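Local atomic coordinates of Glyco_hydro_cc domain-containing protein (Cryptococcus neoformans, PDB entry 6UBC), a protein that probably binds beta-1,3-glucan oligosaccharides through a glycoside hydrolase family 128 (subgroup VII) domain. Residues P199-L212 / H218-S232. Numbering follows the deposited sequence.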
# COMPACT_ATOMS: atom_id res chain seq x y z
N PRO A 199 -2.16 -10.40 7.10
CA PRO A 199 -3.50 -10.97 6.91
C PRO A 199 -3.46 -12.44 6.51
O PRO A 199 -2.75 -12.80 5.53
CB PRO A 199 -4.09 -10.10 5.81
CG PRO A 199 -3.38 -8.74 6.05
CD PRO A 199 -1.95 -9.15 6.34
N ASN A 200 -4.15 -13.27 7.28
CA ASN A 200 -4.31 -14.71 6.94
C ASN A 200 -2.94 -15.39 6.91
O ASN A 200 -2.81 -16.49 6.33
CB ASN A 200 -5.04 -14.83 5.62
CG ASN A 200 -6.41 -14.21 5.73
OD1 ASN A 200 -7.20 -14.67 6.53
ND2 ASN A 200 -6.70 -13.16 4.97
N GLY A 201 -1.93 -14.78 7.51
CA GLY A 201 -0.56 -15.33 7.53
C GLY A 201 0.10 -15.38 6.17
O GLY A 201 1.06 -16.15 5.99
N ILE A 202 -0.33 -14.52 5.24
CA ILE A 202 0.29 -14.44 3.88
C ILE A 202 0.67 -12.97 3.66
O ILE A 202 -0.23 -12.14 3.57
CB ILE A 202 -0.68 -14.94 2.80
CG1 ILE A 202 -1.20 -16.36 3.07
CG2 ILE A 202 -0.01 -14.85 1.42
CD1 ILE A 202 -2.28 -16.79 2.15
N LYS A 203 1.95 -12.68 3.60
CA LYS A 203 2.36 -11.25 3.44
C LYS A 203 1.86 -10.74 2.10
O LYS A 203 1.56 -9.54 2.00
CB LYS A 203 3.88 -11.13 3.47
CG LYS A 203 4.52 -11.35 4.84
CD LYS A 203 5.99 -11.00 4.85
CE LYS A 203 6.70 -11.35 6.14
NZ LYS A 203 8.04 -10.74 6.22
N ALA A 204 1.91 -11.57 1.07
CA ALA A 204 1.72 -11.06 -0.30
C ALA A 204 0.28 -10.61 -0.48
O ALA A 204 -0.66 -11.35 -0.11
CB ALA A 204 2.09 -12.15 -1.31
N GLY A 205 0.09 -9.47 -1.13
CA GLY A 205 -1.22 -9.01 -1.52
C GLY A 205 -1.19 -8.41 -2.93
O GLY A 205 -0.16 -8.49 -3.62
N VAL A 206 -2.26 -7.70 -3.26
CA VAL A 206 -2.25 -7.00 -4.57
C VAL A 206 -3.10 -5.75 -4.47
O VAL A 206 -4.03 -5.74 -3.66
CB VAL A 206 -2.65 -7.95 -5.70
CG1 VAL A 206 -4.17 -8.14 -5.73
CG2 VAL A 206 -2.12 -7.41 -7.06
N SER A 207 -2.79 -4.78 -5.31
CA SER A 207 -3.56 -3.55 -5.52
C SER A 207 -4.35 -3.71 -6.82
O SER A 207 -3.76 -4.21 -7.79
CB SER A 207 -2.62 -2.35 -5.56
OG SER A 207 -1.74 -2.40 -6.68
N GLY A 208 -5.65 -3.40 -6.79
CA GLY A 208 -6.52 -3.47 -7.97
C GLY A 208 -7.37 -4.73 -7.90
O GLY A 208 -7.04 -5.68 -7.11
N ASP A 209 -8.43 -4.76 -8.69
CA ASP A 209 -9.39 -5.90 -8.71
C ASP A 209 -9.11 -6.89 -9.83
O ASP A 209 -9.26 -8.10 -9.59
CB ASP A 209 -10.80 -5.34 -8.86
CG ASP A 209 -11.20 -4.50 -7.65
OD1 ASP A 209 -11.21 -5.02 -6.49
OD2 ASP A 209 -11.56 -3.32 -7.86
N ASP A 210 -8.62 -6.43 -10.96
CA ASP A 210 -8.41 -7.33 -12.12
C ASP A 210 -7.47 -8.47 -11.74
O ASP A 210 -7.66 -9.58 -12.22
CB ASP A 210 -7.89 -6.55 -13.31
CG ASP A 210 -8.97 -5.70 -13.96
OD1 ASP A 210 -10.14 -5.81 -13.56
OD2 ASP A 210 -8.61 -4.96 -14.89
N PRO A 211 -6.42 -8.25 -10.93
CA PRO A 211 -5.51 -9.36 -10.60
C PRO A 211 -6.08 -10.46 -9.71
O PRO A 211 -5.51 -11.58 -9.71
CB PRO A 211 -4.31 -8.68 -9.90
CG PRO A 211 -4.36 -7.24 -10.40
CD PRO A 211 -5.86 -6.94 -10.51
N LEU A 212 -7.19 -10.21 -9.00
CA LEU A 212 -7.58 -11.12 -7.90
C LEU A 212 -7.85 -12.53 -8.42
O LEU A 212 -7.42 -13.50 -7.78
CB LEU A 212 -8.83 -10.62 -7.16
CG LEU A 212 -8.65 -9.33 -6.37
CD1 LEU A 212 -9.98 -8.94 -5.76
CD2 LEU A 212 -7.56 -9.46 -5.33
N HIS A 218 -3.02 -17.42 -3.23
CA HIS A 218 -1.57 -17.17 -2.93
C HIS A 218 -1.37 -15.79 -2.29
O HIS A 218 -0.26 -15.35 -2.24
CB HIS A 218 -0.71 -17.32 -4.19
CG HIS A 218 -0.84 -18.61 -4.89
ND1 HIS A 218 -0.12 -19.73 -4.50
CD2 HIS A 218 -1.55 -18.93 -6.01
CE1 HIS A 218 -0.42 -20.72 -5.33
NE2 HIS A 218 -1.34 -20.24 -6.28
N ILE A 219 -2.46 -15.12 -1.87
CA ILE A 219 -2.39 -13.75 -1.31
C ILE A 219 -3.18 -13.72 -0.01
O ILE A 219 -4.17 -14.54 0.12
CB ILE A 219 -2.97 -12.74 -2.31
CG1 ILE A 219 -4.34 -13.15 -2.85
CG2 ILE A 219 -1.98 -12.48 -3.40
CD1 ILE A 219 -5.11 -11.91 -3.36
N GLY A 220 -2.75 -12.87 0.93
CA GLY A 220 -3.46 -12.69 2.20
C GLY A 220 -4.55 -11.63 2.17
O GLY A 220 -5.43 -11.65 3.06
N TRP A 221 -4.49 -10.71 1.20
CA TRP A 221 -5.22 -9.44 1.27
C TRP A 221 -5.18 -8.73 -0.06
O TRP A 221 -4.31 -9.08 -0.94
CB TRP A 221 -4.63 -8.54 2.36
CG TRP A 221 -3.22 -8.09 2.13
CD1 TRP A 221 -2.09 -8.87 2.19
CD2 TRP A 221 -2.76 -6.82 1.64
NE1 TRP A 221 -0.97 -8.17 1.86
CE2 TRP A 221 -1.35 -6.87 1.57
CE3 TRP A 221 -3.40 -5.62 1.32
CZ2 TRP A 221 -0.59 -5.79 1.16
CZ3 TRP A 221 -2.63 -4.53 0.97
CH2 TRP A 221 -1.24 -4.63 0.90
N TYR A 222 -6.08 -7.77 -0.19
CA TYR A 222 -6.20 -6.98 -1.41
C TYR A 222 -6.94 -5.69 -1.15
O TYR A 222 -7.73 -5.55 -0.21
CB TYR A 222 -6.95 -7.80 -2.46
CG TYR A 222 -8.29 -8.33 -2.01
CD1 TYR A 222 -8.44 -9.58 -1.42
CD2 TYR A 222 -9.43 -7.61 -2.25
CE1 TYR A 222 -9.69 -10.04 -1.03
CE2 TYR A 222 -10.68 -8.03 -1.88
CZ TYR A 222 -10.82 -9.27 -1.25
OH TYR A 222 -12.06 -9.72 -0.88
N TYR A 223 -6.70 -4.73 -2.03
CA TYR A 223 -7.41 -3.43 -2.01
C TYR A 223 -7.35 -2.85 -3.41
O TYR A 223 -6.45 -3.28 -4.21
CB TYR A 223 -6.77 -2.51 -0.99
CG TYR A 223 -5.50 -1.80 -1.44
CD1 TYR A 223 -4.29 -2.48 -1.63
CD2 TYR A 223 -5.48 -0.43 -1.61
CE1 TYR A 223 -3.14 -1.82 -2.02
CE2 TYR A 223 -4.31 0.25 -1.92
CZ TYR A 223 -3.14 -0.45 -2.17
OH TYR A 223 -1.97 0.21 -2.52
N ASP A 224 -8.21 -1.86 -3.65
CA ASP A 224 -8.38 -1.31 -5.02
C ASP A 224 -8.53 0.22 -4.98
O ASP A 224 -9.11 0.77 -5.94
CB ASP A 224 -9.52 -2.01 -5.74
CG ASP A 224 -10.89 -1.65 -5.18
OD1 ASP A 224 -10.95 -0.96 -4.16
OD2 ASP A 224 -11.88 -2.08 -5.79
N TRP A 225 -8.11 0.83 -3.88
CA TRP A 225 -8.11 2.29 -3.63
C TRP A 225 -9.52 2.80 -3.33
O TRP A 225 -9.61 3.96 -2.92
CB TRP A 225 -7.47 3.08 -4.76
CG TRP A 225 -6.03 2.72 -4.99
CD1 TRP A 225 -4.99 3.11 -4.23
CD2 TRP A 225 -5.48 1.88 -6.01
NE1 TRP A 225 -3.81 2.62 -4.71
CE2 TRP A 225 -4.08 1.84 -5.79
CE3 TRP A 225 -6.01 1.19 -7.10
CZ2 TRP A 225 -3.23 1.12 -6.60
CZ3 TRP A 225 -5.15 0.49 -7.93
CH2 TRP A 225 -3.78 0.44 -7.66
N ASN A 226 -10.55 1.96 -3.46
CA ASN A 226 -11.93 2.38 -3.10
C ASN A 226 -12.16 2.20 -1.59
O ASN A 226 -11.38 1.47 -0.87
CB ASN A 226 -12.96 1.60 -3.92
CG ASN A 226 -12.84 1.87 -5.40
OD1 ASN A 226 -12.63 3.03 -5.77
ND2 ASN A 226 -12.89 0.83 -6.22
N ALA A 227 -13.27 2.76 -1.09
CA ALA A 227 -13.64 2.63 0.33
C ALA A 227 -13.70 1.15 0.71
O ALA A 227 -13.15 0.76 1.80
CB ALA A 227 -14.95 3.39 0.61
N THR A 228 -14.33 0.35 -0.15
CA THR A 228 -14.43 -1.11 -0.04
C THR A 228 -14.02 -1.69 -1.38
O THR A 228 -14.50 -1.21 -2.38
CB THR A 228 -15.86 -1.53 0.34
OG1 THR A 228 -16.28 -0.84 1.53
CG2 THR A 228 -15.96 -3.03 0.52
N PRO A 229 -13.18 -2.75 -1.46
CA PRO A 229 -12.87 -3.29 -2.78
C PRO A 229 -14.14 -3.80 -3.46
O PRO A 229 -14.91 -4.47 -2.80
CB PRO A 229 -11.88 -4.41 -2.46
CG PRO A 229 -11.23 -3.92 -1.18
CD PRO A 229 -12.41 -3.39 -0.38
N SER A 230 -14.23 -3.59 -4.77
CA SER A 230 -15.37 -4.04 -5.58
C SER A 230 -15.21 -5.53 -5.88
O SER A 230 -16.22 -6.22 -6.09
CB SER A 230 -15.48 -3.22 -6.84
OG SER A 230 -14.28 -3.29 -7.57
N GLY A 231 -13.96 -5.99 -5.93
CA GLY A 231 -13.60 -7.38 -6.21
C GLY A 231 -13.62 -8.18 -4.92
O GLY A 231 -13.80 -7.61 -3.85
N SER A 232 -13.49 -9.48 -5.04
CA SER A 232 -13.56 -10.34 -3.85
C SER A 232 -12.73 -11.55 -4.19
O SER A 232 -12.62 -11.91 -5.38
CB SER A 232 -14.99 -10.67 -3.41
OG SER A 232 -15.77 -11.28 -4.43
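The indole of Trp221 lies over Gly205, whose CA sits above the five-membered ring 3.7 Å from its centroid. With CG lodged between the backbone N and the carbonyl carbon (chi1 64°), the ring swings back across strand 204-207, and NE1 donates a nearly straight hydrogen bond of 2.9 Å to Lys203 O. The acceptor lies in the indole plane, whereas NE1 stands above the carbonyl plane of Lys203; this bond and the glycine under one face should together restrain the rotation of the ring. Pro199 packs against the base of the same side chain, and Asn200 ND2 reaches in the plane of its own amide to Gly220 O at 2.7 Å.

On the other face of the sheet, Leu212 crosses Tyr222 at about a right angle: CD2 presses on Tyr222 CB at 3.4 Å, while CD1 lies over the phenol ring. The same CD2 also meets Ile219 CD1. Back on the Trp221 side, Ser207 CB touches Tyr223 CE1, and Trp225 comes up beside Ser207 OG, which bonds to Tyr411 O.

Beyond Gly208 and Tyr223, the carboxylates of Asp209 and Asp224 meet with their planes 81° apart and the two OD2 atoms only 2.4 Å from each other, a spacing at which one acid probably holds a proton. Asp224 holds its own loop in shape, OD2 accepting from Ser230 N and OD1 from Asn226 N in an Asx turn; Gly231 N, donating to Asp209 OD1, joins this loop to 199-212.

Backbone bonds such as Gly208 N to Tyr223 O (2.7 Å) join the strands in parallel, with strands 406-411 and 237-241 on their outer sides. Strand 204-207, the short helix 212-215 and strand 221-223 form a beta-alpha-beta unit of the (beta/alpha)8 (TIM) barrel, as in other family 128 glycoside hydrolases.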